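Local coordinates for protein Ent-copalyl diphosphate synthase (PDB 5BP8) that is a bacterial enzyme of the class II terpene cyclase type, a largely helical protein related to the squalene-hopene cyclases, at residues A[73-78]-A[110-115]; A[119-124]-A[166-171]. One frame throughout, in Å; residues are numbered along the deposited sequence.

Contact 1 of 2, residues A[73-78]-A[110-115]; sequences VPTLSA and GALRDG
Thr75 OG1 is gripped by two backbone groups while the methyl of the same side chain packs on Leu112: the hydroxyl gives its proton to Gly71 O, one turn back, and accepts from Trp64 N. The setting is a helix-helix contact between helix 72-86 and helix 98-116, consistent with the all-helical barrel domains of class II terpene cyclases. No hydrogen bond crosses between the two segments, whose backbones approach to 7.3 Å between Thr75 CA and Leu112 CA. With OG1 anti to the carbonyl carbon (chi1 -58°), the threonine keeps its polar branch on the backbone groups and offers CG2 to the other helix. That methyl meets Leu112 CG at 3.7 Å as the two side chains run antiparallel alongside one another. Leu76, one residue further along, starts off to the flank of the contact, but its end swings closer, and its fork lies obliquely over that of Leu112. Leu76 CD2 and Leu112 CD2 are 3.8 Å apart. The isobutyl group of Leu112 thus touches Thr75 and Leu76 together, and all three residues are buried. Leu134 and Ile138 of helix 127-144 also pack on Leu76, and Ser63 and Leu116, the latter at the end of helix 98-116, on Thr75. Together the two segments bury 164 Å², both sides summed. From Leu112 to Gly115 helix 98-116 widens into a pi-type turn; Asp114 N still bonds to Gly110 O at 2.8 Å, but Gly115 N to Ala111 O is weak at 3.3 Å. Ala111 CB also faces helix 72-86, more distantly, 4.8 Å from Thr75 CG2, whereas Leu112 CD2 comes within 3.8 Å of the same methyl.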
ATOM      1  N   VAL A  73       5.422  -9.637   9.823  1.00 14.93           N
ATOM      2  CA  VAL A  73       4.465  -8.724  10.461  1.00 14.84           C
ATOM      3  C   VAL A  73       3.032  -9.289  10.597  1.00 14.88           C
ATOM      4  O   VAL A  73       2.439  -9.269  11.696  1.00 14.76           O
ATOM      5  CB  VAL A  73       4.467  -7.352   9.778  1.00 15.59           C
ATOM      6  CG1 VAL A  73       3.260  -6.540  10.189  1.00 15.10           C
ATOM      7  CG2 VAL A  73       5.789  -6.636  10.078  1.00 16.38           C
ATOM      8  N   PRO A  74       2.451  -9.823   9.503  1.00 15.24           N
ATOM      9  CA  PRO A  74       1.105 -10.335   9.710  1.00 15.43           C
ATOM     10  C   PRO A  74       1.009 -11.564  10.638  1.00 15.09           C
ATOM     11  O   PRO A  74      -0.017 -11.718  11.337  1.00 14.25           O
ATOM     12  CB  PRO A  74       0.634 -10.669   8.292  1.00 15.72           C
ATOM     13  CG  PRO A  74       1.871 -10.823   7.500  1.00 15.81           C
ATOM     14  CD  PRO A  74       2.850  -9.873   8.104  1.00 15.74           C
ATOM     15  N   THR A  75       2.043 -12.395  10.680  1.00 14.82           N
ATOM     16  CA  THR A  75       2.048 -13.558  11.587  1.00 14.98           C
ATOM     17  C   THR A  75       2.127 -13.074  13.024  1.00 14.94           C
ATOM     18  O   THR A  75       1.363 -13.531  13.925  1.00 14.68           O
ATOM     19  CB  THR A  75       3.169 -14.562  11.242  1.00 15.21           C
ATOM     20  OG1 THR A  75       3.018 -15.006   9.894  1.00 14.56           O
ATOM     21  CG2 THR A  75       3.106 -15.771  12.187  1.00 16.00           C
ATOM     22  N   LEU A  76       3.000 -12.109  13.265  1.00 15.31           N
ATOM     23  CA  LEU A  76       3.031 -11.454  14.588  1.00 15.70           C
ATOM     24  C   LEU A  76       1.655 -10.920  14.998  1.00 14.80           C
ATOM     25  O   LEU A  76       1.205 -11.167  16.123  1.00 13.76           O
ATOM     26  CB  LEU A  76       4.073 -10.340  14.652  1.00 16.04           C
ATOM     27  CG  LEU A  76       5.549 -10.791  14.687  1.00 16.92           C
ATOM     28  CD1 LEU A  76       6.399  -9.557  14.448  1.00 17.20           C
ATOM     29  CD2 LEU A  76       5.881 -11.501  15.994  1.00 17.49           C
ATOM     30  N   SER A  77       0.984 -10.201  14.079  1.00 14.72           N
ATOM     31  CA  SER A  77      -0.314  -9.625  14.392  1.00 15.19           C
ATOM     32  C   SER A  77      -1.361 -10.703  14.692  1.00 14.25           C
ATOM     33  O   SER A  77      -2.100 -10.600  15.657  1.00 15.39           O
ATOM     34  CB  SER A  77      -0.800  -8.746  13.246  1.00 15.17           C
ATOM     35  OG  SER A  77      -1.926  -7.990  13.653  1.00 15.02           O
ATOM     36  N   ALA A  78      -1.405 -11.735  13.853  1.00 15.07           N
ATOM     37  CA  ALA A  78      -2.364 -12.832  14.031  1.00 15.04           C
ATOM     38  C   ALA A  78      -2.136 -13.617  15.316  1.00 15.21           C
ATOM     39  O   ALA A  78      -3.098 -13.882  16.096  1.00 15.92           O
ATOM     40  CB  ALA A  78      -2.315 -13.764  12.828  1.00 14.96           C
ATOM     41  N   GLY A 110       4.998 -21.604  15.998  1.00 16.11           N
ATOM     42  CA  GLY A 110       5.969 -22.436  15.326  1.00 16.43           C
ATOM     43  C   GLY A 110       6.589 -21.748  14.130  1.00 16.22           C
ATOM     44  O   GLY A 110       7.818 -21.776  13.971  1.00 16.54           O
ATOM     45  N   ALA A 111       5.770 -21.148  13.264  1.00 16.22           N
ATOM     46  CA  ALA A 111       6.290 -20.425  12.114  1.00 16.34           C
ATOM     47  C   ALA A 111       7.205 -19.254  12.493  1.00 16.89           C
ATOM     48  O   ALA A 111       8.199 -19.001  11.807  1.00 17.07           O
ATOM     49  CB  ALA A 111       5.152 -19.949  11.195  1.00 16.31           C
ATOM     50  N   LEU A 112       6.851 -18.522  13.543  1.00 16.60           N
ATOM     51  CA  LEU A 112       7.702 -17.443  14.053  1.00 17.40           C
ATOM     52  C   LEU A 112       9.067 -17.978  14.529  1.00 18.41           C
ATOM     53  O   LEU A 112      10.143 -17.489  14.127  1.00 17.38           O
ATOM     54  CB  LEU A 112       7.011 -16.693  15.186  1.00 17.42           C
ATOM     55  CG  LEU A 112       5.814 -15.830  14.767  1.00 17.28           C
ATOM     56  CD1 LEU A 112       5.024 -15.381  15.990  1.00 17.51           C
ATOM     57  CD2 LEU A 112       6.290 -14.635  13.969  1.00 17.84           C
ATOM     58  N   ARG A 113       9.018 -18.993  15.365  1.00 18.36           N
ATOM     59  CA  ARG A 113      10.223 -19.585  15.947  1.00 20.35           C
ATOM     60  C   ARG A 113      11.086 -20.304  14.932  1.00 20.15           C
ATOM     61  O   ARG A 113      12.313 -20.250  15.048  1.00 21.69           O
ATOM     62  CB  ARG A 113       9.813 -20.553  17.061  1.00 22.45           C
ATOM     63  CG  ARG A 113      10.946 -21.070  17.956  1.00 25.42           C
ATOM     64  CD  ARG A 113      10.369 -21.355  19.352  1.00 28.95           C
ATOM     65  NE  ARG A 113      11.275 -22.102  20.245  1.00 32.69           N
ATOM     66  CZ  ARG A 113      11.377 -23.437  20.288  1.00 34.00           C
ATOM     67  NH1 ARG A 113      10.660 -24.204  19.473  1.00 34.88           N
ATOM     68  NH2 ARG A 113      12.211 -24.007  21.148  1.00 34.84           N
ATOM     69  N   ASP A 114      10.465 -20.960  13.948  1.00 18.74           N
ATOM     70  CA  ASP A 114      11.169 -21.835  13.028  1.00 20.51           C
ATOM     71  C   ASP A 114      11.756 -21.115  11.813  1.00 20.99           C
ATOM     72  O   ASP A 114      12.486 -21.718  11.055  1.00 22.38           O
ATOM     73  CB  ASP A 114      10.287 -22.983  12.542  1.00 21.55           C
ATOM     74  CG  ASP A 114       9.909 -23.967  13.662  1.00 22.42           C
ATOM     75  OD1 ASP A 114      10.502 -23.910  14.773  1.00 24.00           O
ATOM     76  OD2 ASP A 114       8.992 -24.792  13.415  1.00 25.15           O
ATOM     77  N   GLY A 115      11.411 -19.855  11.583  1.00 20.23           N
ATOM     78  CA  GLY A 115      11.997 -19.172  10.437  1.00 19.86           C
ATOM     79  C   GLY A 115      11.729 -17.688  10.320  1.00 18.70           C
ATOM     80  O   GLY A 115      12.586 -16.935   9.858  1.00 18.93           O
TER

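Contact 2 of 2, residues A[119-124]-A[166-171]; sequences GPVPDT and PDLDGA
Two irregular connections meet beside helix 127-144, the loop 119-124 leading into it and the loop 166-171 that follows it, with Val121 and Asp167 at the centre. Val121 CG1 lies 4.0 Å from Asp167 OD2, the two side chains running at a slant to each other. The valine's torsion, CG1 anti to the backbone N (chi1 179°), turns this methyl to the carboxylate and the second one, CG2, to Leu168, whose CD1 is 4.4 Å away. A water joins the loops where no direct hydrogen bond does: it is hydrogen-bonded to Val121 O at 2.7 Å and to Asp167 OD2 at 2.6 Å, though it may not serve both fully at once. Asp123 OD1 is 2.8 Å from the same water. The chain turns at Asp123 in an inverse gamma turn, closed by a weak bond from Thr124 N to Pro122 O, and Pro166 to Leu168 form a short 3-10 turn that presents Asp167 to the water. The two carboxylates come close, Asp123 OD1 to Asp167 OD2 at 3.9 Å, with planes 66° apart; this proximity might raise the proton affinity of one of them. Val127 packs on both Val121 and Asp167, Glu128 on Asp167, and Leu72 of helix 72-86 on Val121 and Leu168. Further along, Asp169 makes an Asx turn into helix 171-179, whose N-cap is Gly170: Ala171 N bonds to Asp169 OD1 at 3.0 Å, reaching it from above the carboxylate plane, 50° out of it.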
ATOM      1  N   GLY A 119      14.469 -14.661   9.761  1.00 24.34           N
ATOM      2  CA  GLY A 119      14.541 -14.533   8.291  1.00 23.21           C
ATOM      3  C   GLY A 119      14.631 -13.073   7.904  1.00 22.74           C
ATOM      4  O   GLY A 119      14.820 -12.205   8.779  1.00 21.34           O
ATOM      5  N   PRO A 120      14.491 -12.785   6.597  1.00 22.83           N
ATOM      6  CA  PRO A 120      14.544 -11.393   6.138  1.00 23.59           C
ATOM      7  C   PRO A 120      13.404 -10.579   6.691  1.00 22.02           C
ATOM      8  O   PRO A 120      12.304 -11.117   6.971  1.00 20.78           O
ATOM      9  CB  PRO A 120      14.445 -11.486   4.597  1.00 24.75           C
ATOM     10  CG  PRO A 120      14.296 -12.920   4.253  1.00 25.13           C
ATOM     11  CD  PRO A 120      14.179 -13.739   5.508  1.00 23.41           C
ATOM     12  N   VAL A 121      13.644  -9.284   6.849  1.00 20.95           N
ATOM     13  CA  VAL A 121      12.602  -8.385   7.302  1.00 20.44           C
ATOM     14  C   VAL A 121      12.465  -7.316   6.227  1.00 21.07           C
ATOM     15  O   VAL A 121      13.310  -6.439   6.119  1.00 20.49           O
ATOM     16  CB  VAL A 121      12.904  -7.750   8.670  1.00 21.19           C
ATOM     17  CG1 VAL A 121      11.771  -6.794   9.072  1.00 22.59           C
ATOM     18  CG2 VAL A 121      13.125  -8.822   9.750  1.00 22.11           C
ATOM     19  N   PRO A 122      11.412  -7.412   5.398  1.00 20.57           N
ATOM     20  CA  PRO A 122      11.220  -6.363   4.411  1.00 20.39           C
ATOM     21  C   PRO A 122      10.889  -5.026   5.041  1.00 20.68           C
ATOM     22  O   PRO A 122      10.369  -4.949   6.172  1.00 18.69           O
ATOM     23  CB  PRO A 122      10.035  -6.845   3.568  1.00 20.52           C
ATOM     24  CG  PRO A 122       9.521  -8.103   4.197  1.00 20.56           C
ATOM     25  CD  PRO A 122      10.491  -8.550   5.237  1.00 20.02           C
ATOM     26  N   ASP A 123      11.185  -3.961   4.299  1.00 20.84           N
ATOM     27  CA  ASP A 123      10.973  -2.625   4.806  1.00 22.56           C
ATOM     28  C   ASP A 123       9.545  -2.177   4.570  1.00 22.37           C
ATOM     29  O   ASP A 123       9.264  -1.280   3.761  1.00 22.20           O
ATOM     30  CB  ASP A 123      11.998  -1.672   4.188  1.00 25.96           C
ATOM     31  CG  ASP A 123      13.412  -1.973   4.643  1.00 29.16           C
ATOM     32  OD1 ASP A 123      13.645  -2.191   5.856  1.00 32.30           O
ATOM     33  OD2 ASP A 123      14.307  -1.976   3.781  1.00 34.17           O
ATOM     34  N   THR A 124       8.618  -2.804   5.306  1.00 20.47           N
ATOM     35  CA  THR A 124       7.248  -2.386   5.278  1.00 20.13           C
ATOM     36  C   THR A 124       7.147  -1.164   6.182  1.00 19.46           C
ATOM     37  O   THR A 124       8.061  -0.840   6.963  1.00 20.75           O
ATOM     38  CB  THR A 124       6.290  -3.508   5.743  1.00 19.46           C
ATOM     39  OG1 THR A 124       6.756  -4.052   6.967  1.00 19.37           O
ATOM     40  CG2 THR A 124       6.178  -4.608   4.717  1.00 20.66           C
ATOM     41  N   PRO A 166      17.714  -6.248  13.565  1.00 28.36           N
ATOM     42  CA  PRO A 166      17.797  -4.904  14.122  1.00 30.46           C
ATOM     43  C   PRO A 166      16.446  -4.211  14.217  1.00 29.38           C
ATOM     44  O   PRO A 166      16.170  -3.543  15.224  1.00 29.95           O
ATOM     45  CB  PRO A 166      18.701  -4.169  13.116  1.00 32.09           C
ATOM     46  CG  PRO A 166      19.597  -5.238  12.590  1.00 32.60           C
ATOM     47  CD  PRO A 166      18.735  -6.474  12.526  1.00 30.01           C
ATOM     48  N   ASP A 167      15.584  -4.406  13.214  1.00 29.42           N
ATOM     49  CA  ASP A 167      14.252  -3.765  13.229  1.00 29.55           C
ATOM     50  C   ASP A 167      13.360  -4.286  14.366  1.00 29.52           C
ATOM     51  O   ASP A 167      12.385  -3.627  14.763  1.00 29.55           O
ATOM     52  CB  ASP A 167      13.512  -3.975  11.894  1.00 32.43           C
ATOM     53  CG  ASP A 167      13.995  -3.048  10.780  1.00 34.14           C
ATOM     54  OD1 ASP A 167      14.676  -2.037  11.063  1.00 39.15           O
ATOM     55  OD2 ASP A 167      13.697  -3.355   9.614  1.00 38.24           O
ATOM     56  N   LEU A 168      13.671  -5.457  14.905  1.00 25.25           N
ATOM     57  CA  LEU A 168      12.881  -5.949  16.006  1.00 26.00           C
ATOM     58  C   LEU A 168      13.475  -5.588  17.379  1.00 26.91           C
ATOM     59  O   LEU A 168      12.937  -5.978  18.391  1.00 25.92           O
ATOM     60  CB  LEU A 168      12.638  -7.455  15.866  1.00 25.77           C
ATOM     61  CG  LEU A 168      11.401  -7.745  15.010  1.00 25.12           C
ATOM     62  CD1 LEU A 168      11.610  -7.312  13.567  1.00 24.65           C
ATOM     63  CD2 LEU A 168      11.016  -9.213  15.102  1.00 25.21           C
ATOM     64  N   ASP A 169      14.558  -4.820  17.385  1.00 29.13           N
ATOM     65  CA  ASP A 169      15.260  -4.465  18.617  1.00 33.93           C
ATOM     66  C   ASP A 169      14.400  -3.747  19.693  1.00 34.89           C
ATOM     67  O   ASP A 169      14.530  -4.034  20.887  1.00 43.34           O
ATOM     68  CB  ASP A 169      16.495  -3.623  18.258  1.00 37.01           C
ATOM     69  CG  ASP A 169      17.129  -3.018  19.447  1.00 41.61           C
ATOM     70  OD1 ASP A 169      16.886  -1.828  19.679  1.00 41.12           O
ATOM     71  OD2 ASP A 169      17.825  -3.741  20.185  1.00 45.86           O
ATOM     72  N   GLY A 170      13.554  -2.807  19.322  1.00 31.62           N
ATOM     73  CA  GLY A 170      12.664  -2.221  20.378  1.00 29.07           C
ATOM     74  C   GLY A 170      13.163  -0.937  21.062  1.00 26.25           C
ATOM     75  O   GLY A 170      12.393  -0.248  21.731  1.00 23.76           O
ATOM     76  N   ALA A 171      14.423  -0.585  20.853  1.00 25.62           N
ATOM     77  CA  ALA A 171      14.978   0.636  21.436  1.00 27.20           C
ATOM     78  C   ALA A 171      14.296   1.891  20.889  1.00 25.46           C
ATOM     79  O   ALA A 171      13.932   2.786  21.664  1.00 23.99           O
ATOM     80  CB  ALA A 171      16.486   0.700  21.201  1.00 29.63           C
TER
HETATM   81  O   HOH W   1      14.544  -4.347   7.368  1.00 36.34           O

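Counting from the N terminus, three helices precede helix 72-86, where contact 1 opens; it closes across 31 intervening residues when helix 98-116 returns to lie against it. Helix 98-116 then gives way to the loop 119-124, which opens contact 2; helix 127-144 and the chain after it fill most of the 41 residues before 166-171 comes back. The two loops are thus in series, neither enclosing nor crossing the other. Their centres are 13 Å apart, and they touch by packing, Val73 CG2 to Thr124 OG1 at 4.2 Å. Helix 127-144 serves both, bearing on 73-78 in contact 1 and on both segments of contact 2.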